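Side-chain contacts in Sodium/calcium exchanger membrane region domain-containing protein (Archaeoglobus fulgidus, PDB 4KPP), which probably exchanges protons for calcium ions across the membrane: residues Thr154-Gly159 against Glu315-Thr320; Ala195-Leu200 against Leu207-Leu212. All coordinates share one frame; numbering follows the deposited sequence.

Contact 1: Thr154-Gly159 against Glu315-Thr320; sequences TLPLKG and EEVLLT. With OLB ((2S)-2,3-dihydroxypropyl (9Z)-octadec-9-enoate), chain E.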
loop_
_atom_site.group_PDB
_atom_site.type_symbol
_atom_site.label_atom_id
_atom_site.label_comp_id
_atom_site.label_asym_id
_atom_site.label_seq_id
_atom_site.Cartn_x
_atom_site.Cartn_y
_atom_site.Cartn_z
ATOM N N THR A 154 12.281 14.239 8.780
ATOM C CA THR A 154 13.643 14.724 8.584
ATOM C C THR A 154 13.988 14.819 7.102
ATOM O O THR A 154 15.061 15.288 6.734
ATOM C CB THR A 154 14.680 13.827 9.287
ATOM O OG1 THR A 154 14.716 12.541 8.654
ATOM C CG2 THR A 154 14.331 13.659 10.762
ATOM N N LEU A 155 13.063 14.379 6.256
ATOM C CA LEU A 155 13.280 14.391 4.808
ATOM C C LEU A 155 13.076 15.752 4.115
ATOM O O LEU A 155 13.911 16.147 3.304
ATOM C CB LEU A 155 12.461 13.289 4.120
ATOM C CG LEU A 155 12.734 11.867 4.615
ATOM C CD1 LEU A 155 11.960 10.847 3.791
ATOM C CD2 LEU A 155 14.230 11.566 4.603
ATOM N N PRO A 156 11.976 16.473 4.422
ATOM C CA PRO A 156 11.804 17.781 3.776
ATOM C C PRO A 156 12.862 18.795 4.205
ATOM O O PRO A 156 13.136 19.740 3.466
ATOM C CB PRO A 156 10.424 18.236 4.264
ATOM C CG PRO A 156 9.730 16.988 4.678
ATOM C CD PRO A 156 10.802 16.118 5.241
ATOM N N LEU A 157 13.436 18.598 5.389
ATOM C CA LEU A 157 14.505 19.458 5.889
ATOM C C LEU A 157 15.754 19.368 5.020
ATOM O O LEU A 157 16.239 20.376 4.508
ATOM C CB LEU A 157 14.858 19.092 7.331
ATOM C CG LEU A 157 13.884 19.556 8.410
ATOM C CD1 LEU A 157 14.370 19.129 9.788
ATOM C CD2 LEU A 157 13.705 21.066 8.337
ATOM N N LYS A 158 16.269 18.152 4.869
ATOM C CA LYS A 158 17.454 17.897 4.060
ATOM C C LYS A 158 17.196 18.197 2.591
ATOM O O LYS A 158 18.093 18.640 1.876
ATOM C CB LYS A 158 17.875 16.436 4.199
ATOM C CG LYS A 158 18.329 16.030 5.587
ATOM C CD LYS A 158 18.132 14.538 5.795
ATOM C CE LYS A 158 18.661 13.746 4.616
ATOM N NZ LYS A 158 18.409 12.293 4.784
ATOM N N GLY A 159 15.973 17.932 2.141
ATOM C CA GLY A 159 15.617 18.121 0.746
ATOM C C GLY A 159 15.981 16.944 -0.143
ATOM O O GLY A 159 16.090 17.090 -1.360
ATOM N N GLU A 315 7.097 19.239 0.256
ATOM C CA GLU A 315 5.800 19.571 0.828
ATOM C C GLU A 315 4.900 18.342 0.831
ATOM O O GLU A 315 4.153 18.119 1.781
ATOM C CB GLU A 315 5.140 20.711 0.044
ATOM C CG GLU A 315 5.897 22.027 0.102
ATOM C CD GLU A 315 5.618 22.922 -1.093
ATOM O OE1 GLU A 315 4.724 22.591 -1.899
ATOM O OE2 GLU A 315 6.302 23.957 -1.230
ATOM N N GLU A 316 4.977 17.545 -0.233
ATOM C CA GLU A 316 4.170 16.333 -0.341
ATOM C C GLU A 316 4.538 15.327 0.740
ATOM O O GLU A 316 3.663 14.706 1.345
ATOM C CB GLU A 316 4.318 15.693 -1.725
ATOM C CG GLU A 316 3.751 16.521 -2.868
ATOM C CD GLU A 316 2.238 16.658 -2.809
ATOM O OE1 GLU A 316 1.711 17.621 -3.403
ATOM O OE2 GLU A 316 1.575 15.802 -2.184
ATOM N N VAL A 317 5.838 15.170 0.977
ATOM C CA VAL A 317 6.325 14.253 2.001
ATOM C C VAL A 317 5.927 14.747 3.387
ATOM O O VAL A 317 5.482 13.967 4.228
ATOM C CB VAL A 317 7.856 14.078 1.920
ATOM C CG1 VAL A 317 8.393 13.347 3.145
ATOM C CG2 VAL A 317 8.235 13.343 0.646
ATOM N N LEU A 318 6.080 16.051 3.608
ATOM C CA LEU A 318 5.685 16.683 4.864
ATOM C C LEU A 318 4.190 16.490 5.121
ATOM O O LEU A 318 3.778 16.147 6.231
ATOM C CB LEU A 318 6.035 18.174 4.837
ATOM C CG LEU A 318 5.484 19.064 5.954
ATOM C CD1 LEU A 318 5.969 18.589 7.315
ATOM C CD2 LEU A 318 5.868 20.518 5.716
ATOM N N LEU A 319 3.389 16.702 4.081
ATOM C CA LEU A 319 1.942 16.533 4.162
ATOM C C LEU A 319 1.616 15.084 4.500
ATOM O O LEU A 319 0.742 14.811 5.324
ATOM C CB LEU A 319 1.293 16.909 2.826
ATOM C CG LEU A 319 -0.104 17.542 2.770
ATOM C CD1 LEU A 319 -0.588 17.597 1.328
ATOM C CD2 LEU A 319 -1.119 16.822 3.644
ATOM N N THR A 320 2.324 14.162 3.854
ATOM C CA THR A 320 2.098 12.734 4.055
ATOM C C THR A 320 2.494 12.315 5.462
ATOM O O THR A 320 1.803 11.524 6.101
ATOM C CB THR A 320 2.888 11.891 3.039
ATOM O OG1 THR A 320 2.642 12.381 1.714
ATOM C CG2 THR A 320 2.470 10.434 3.120
HETATM C C1 OLB E . 18.804 11.076 11.950
HETATM C C2 OLB E . 17.740 11.738 12.758
HETATM C C3 OLB E . 16.661 10.752 13.058
HETATM C C4 OLB E . 15.998 11.107 14.347
HETATM C C5 OLB E . 14.574 11.473 14.096
HETATM O O19 OLB E . 19.430 10.137 12.419
HETATM O O20 OLB E . 19.096 11.518 10.683
HETATM C C21 OLB E . 20.128 10.926 9.989
HETATM C C22 OLB E . 19.952 11.203 8.536
HETATM O O23 OLB E . 19.076 12.255 8.386
HETATM C C24 OLB E . 21.273 11.550 7.936
HETATM C C6 OLB E . 13.752 10.235 13.986
HETATM C C7 OLB E . 13.747 9.515 15.293
HETATM C C8 OLB E . 12.627 8.530 15.311
HETATM C C9 OLB E . 12.871 7.476 14.285
HETATM C C10 OLB E . 13.705 6.291 14.633
HETATM C C11 OLB E . 14.604 5.682 13.610
HETATM C C12 OLB E . 15.532 4.735 14.295
HETATM C C13 OLB E . 16.759 4.532 13.472
HETATM C C14 OLB E . 17.593 5.767 13.476
HETATM C C15 OLB E . 18.812 5.518 12.652
HETATM C C16 OLB E . 19.597 6.776 12.485
HETATM C C17 OLB E . 20.099 7.242 13.810
HETATM C C18 OLB E . 21.564 7.521 13.741
#
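Val317 holds CG1 anti to its backbone N (chi1 169°), and this turns the methyl to Leu155 and Pro156. CG1 lies 4.2 Å from Leu155 CB and 4.2 Å from Pro156 CG. The same first torsion in Leu318 (169°) sets CG beside its carbonyl carbon. The proline ring meets CB itself, with Pro156 CG to Leu318 CB at 3.9 Å. The two side chains cross at about a right angle. Pro156 CG thus touches both neighbours on helix 311-331, and it rests on the base of Leu318, CB and backbone N, and not on its isopropyl end. Gly159, just past the end of helix 155-158, has positive phi. Gly159 N donates a hydrogen bond to Leu155 O (3.0 Å).

On the other side of this turn lies the monoolein. Thr154 CG2 is 4.0 Å from its C5, and Lys158 CD is 3.6 Å from its O23. Lys158 NZ pairs with Asp165. In helix 311-331, Thr320 OG1 and Thr320 N reach Glu316 O from opposite faces of its plane. Glu316 also forms salt bridges with Arg109 and Arg312. No hydrogen bond spans the two segments. The contact is therefore held by apolar packing alone, while the charged groups find partners elsewhere.

Contact 2: Ala195-Leu200 against Leu207-Leu212; sequences AYLCSL and LSVVVL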
loop_
_atom_site.group_PDB
_atom_site.type_symbol
_atom_site.label_atom_id
_atom_site.label_comp_id
_atom_site.label_asym_id
_atom_site.label_seq_id
_atom_site.Cartn_x
_atom_site.Cartn_y
_atom_site.Cartn_z
ATOM N N ALA A 195 -9.647 -21.500 -0.714
ATOM C CA ALA A 195 -10.244 -22.704 -0.140
ATOM C C ALA A 195 -10.167 -23.875 -1.119
ATOM O O ALA A 195 -9.926 -25.013 -0.722
ATOM C CB ALA A 195 -11.683 -22.443 0.280
ATOM N N TYR A 196 -10.373 -23.587 -2.399
ATOM C CA TYR A 196 -10.231 -24.596 -3.442
ATOM C C TYR A 196 -8.775 -25.022 -3.604
ATOM O O TYR A 196 -8.484 -26.199 -3.815
ATOM C CB TYR A 196 -10.785 -24.077 -4.771
ATOM C CG TYR A 196 -10.216 -24.754 -6.003
ATOM C CD1 TYR A 196 -10.435 -26.106 -6.251
ATOM C CD2 TYR A 196 -9.476 -24.033 -6.931
ATOM C CE1 TYR A 196 -9.922 -26.720 -7.380
ATOM C CE2 TYR A 196 -8.961 -24.636 -8.064
ATOM C CZ TYR A 196 -9.186 -25.976 -8.283
ATOM O OH TYR A 196 -8.672 -26.572 -9.410
ATOM N N LEU A 197 -7.861 -24.063 -3.505
ATOM C CA LEU A 197 -6.441 -24.371 -3.600
ATOM C C LEU A 197 -5.976 -25.202 -2.403
ATOM O O LEU A 197 -5.148 -26.100 -2.545
ATOM C CB LEU A 197 -5.613 -23.091 -3.740
ATOM C CG LEU A 197 -5.849 -22.308 -5.034
ATOM C CD1 LEU A 197 -5.066 -21.002 -5.041
ATOM C CD2 LEU A 197 -5.502 -23.158 -6.254
ATOM N N CYS A 198 -6.527 -24.915 -1.228
ATOM C CA CYS A 198 -6.206 -25.683 -0.028
ATOM C C CYS A 198 -6.783 -27.098 -0.058
ATOM O O CYS A 198 -6.347 -27.966 0.697
ATOM C CB CYS A 198 -6.679 -24.951 1.232
ATOM S SG CYS A 198 -5.651 -23.545 1.711
ATOM N N SER A 199 -7.762 -27.329 -0.928
ATOM C CA SER A 199 -8.405 -28.636 -1.021
ATOM C C SER A 199 -7.537 -29.637 -1.781
ATOM O O SER A 199 -7.687 -30.847 -1.628
ATOM C CB SER A 199 -9.774 -28.521 -1.693
ATOM O OG SER A 199 -9.644 -28.250 -3.077
ATOM N N LEU A 200 -6.629 -29.118 -2.598
ATOM C CA LEU A 200 -5.748 -29.954 -3.405
ATOM C C LEU A 200 -4.643 -30.579 -2.561
ATOM O O LEU A 200 -4.245 -30.019 -1.537
ATOM C CB LEU A 200 -5.129 -29.122 -4.528
ATOM C CG LEU A 200 -6.129 -28.376 -5.408
ATOM C CD1 LEU A 200 -5.405 -27.531 -6.442
ATOM C CD2 LEU A 200 -7.087 -29.353 -6.075
ATOM N N LEU A 207 2.528 -26.371 -6.081
ATOM C CA LEU A 207 2.902 -26.139 -7.474
ATOM C C LEU A 207 2.000 -25.085 -8.093
ATOM O O LEU A 207 2.456 -24.220 -8.844
ATOM C CB LEU A 207 2.792 -27.429 -8.289
ATOM C CG LEU A 207 3.997 -28.369 -8.299
ATOM C CD1 LEU A 207 3.646 -29.677 -8.992
ATOM C CD2 LEU A 207 5.183 -27.702 -8.972
ATOM N N SER A 208 0.714 -25.172 -7.767
ATOM C CA SER A 208 -0.292 -24.289 -8.336
ATOM C C SER A 208 -0.080 -22.833 -7.939
ATOM O O SER A 208 -0.092 -21.950 -8.792
ATOM C CB SER A 208 -1.698 -24.753 -7.943
ATOM O OG SER A 208 -2.031 -25.965 -8.597
ATOM N N VAL A 209 0.121 -22.580 -6.649
ATOM C CA VAL A 209 0.278 -21.205 -6.187
ATOM C C VAL A 209 1.635 -20.636 -6.588
ATOM O O VAL A 209 1.800 -19.419 -6.679
ATOM C CB VAL A 209 0.047 -21.057 -4.670
ATOM C CG1 VAL A 209 -1.106 -21.933 -4.223
ATOM C CG2 VAL A 209 1.298 -21.403 -3.904
ATOM N N VAL A 210 2.599 -21.519 -6.833
ATOM C CA VAL A 210 3.887 -21.101 -7.375
ATOM C C VAL A 210 3.698 -20.649 -8.821
ATOM O O VAL A 210 4.194 -19.593 -9.219
ATOM C CB VAL A 210 4.953 -22.219 -7.283
ATOM C CG1 VAL A 210 6.107 -21.950 -8.243
ATOM C CG2 VAL A 210 5.469 -22.346 -5.855
ATOM N N VAL A 211 2.969 -21.447 -9.597
ATOM C CA VAL A 211 2.610 -21.071 -10.963
ATOM C C VAL A 211 1.839 -19.752 -10.976
ATOM O O VAL A 211 2.129 -18.862 -11.778
ATOM C CB VAL A 211 1.778 -22.173 -11.658
ATOM C CG1 VAL A 211 1.151 -21.647 -12.943
ATOM C CG2 VAL A 211 2.644 -23.402 -11.941
ATOM N N LEU A 212 0.870 -19.627 -10.072
ATOM C CA LEU A 212 0.083 -18.399 -9.946
ATOM C C LEU A 212 0.957 -17.185 -9.645
ATOM O O LEU A 212 0.865 -16.167 -10.328
ATOM C CB LEU A 212 -0.986 -18.549 -8.864
ATOM C CG LEU A 212 -2.320 -19.147 -9.307
ATOM C CD1 LEU A 212 -3.274 -19.251 -8.127
ATOM C CD2 LEU A 212 -2.928 -18.309 -10.416
#
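This is a small, mainly apolar contact between two consecutive helices, 193-199 and 202-221. The first helix is short, and the second is predicted to enter the membrane. Leu197 carries most of the contact. Its CG sits beside the backbone N (chi1 -65°), and its CD1 reaches two residues about one turn apart on the second helix. Leu197 CD1 meets Leu212 CD1 at 4.0 Å, the two side chains reaching toward each other tip to tip. It also meets Val209 CG1 at 4.1 Å, where the two side chains cross obliquely. The other methyl faces Ser208, with Leu197 CD2 to Ser208 CB at 4.5 Å.

Leu200 follows the end of the first helix and adds a looser touch, Leu200 CD1 to Ser208 OG at 4.3 Å. That hydroxyl is bonded to Thr204 O within its own helix, so its polar need is met there. No hydrogen bond joins the segments. Thr56 of helix 32-60 touches both Leu197 and Val209, and Leu10 of helix 4-14 touches Leu212. The segment axes pass 10.8 Å apart, with 136° between their directions. Two consecutive helices joined by a short link, closed by leucine and valine side chains beside Ser208, pack here obliquely antiparallel as an alpha-alpha hairpin in a helical membrane protein.

Overall arrangement
Contact 1 and contact 2 lie on opposite sides of the chain's centre. Their own centres are 43 Å apart, and their nearest atoms are about 30 Å apart, so they do not touch. They differ in reach along the sequence. Contact 1 joins the two sodium/calcium exchanger ranges, bringing together segments with 155 residues between them. Contact 2 lies within that interval and joins two neighbouring helices across 6 residues. Both rest mainly on apolar side chains. Only contact 1 borders a bound lipid. Neither touches the calcium site of Ile330, Asp333, Lys335 and Glu340, although helix 311-331 of contact 1 carries Ile330 near its end.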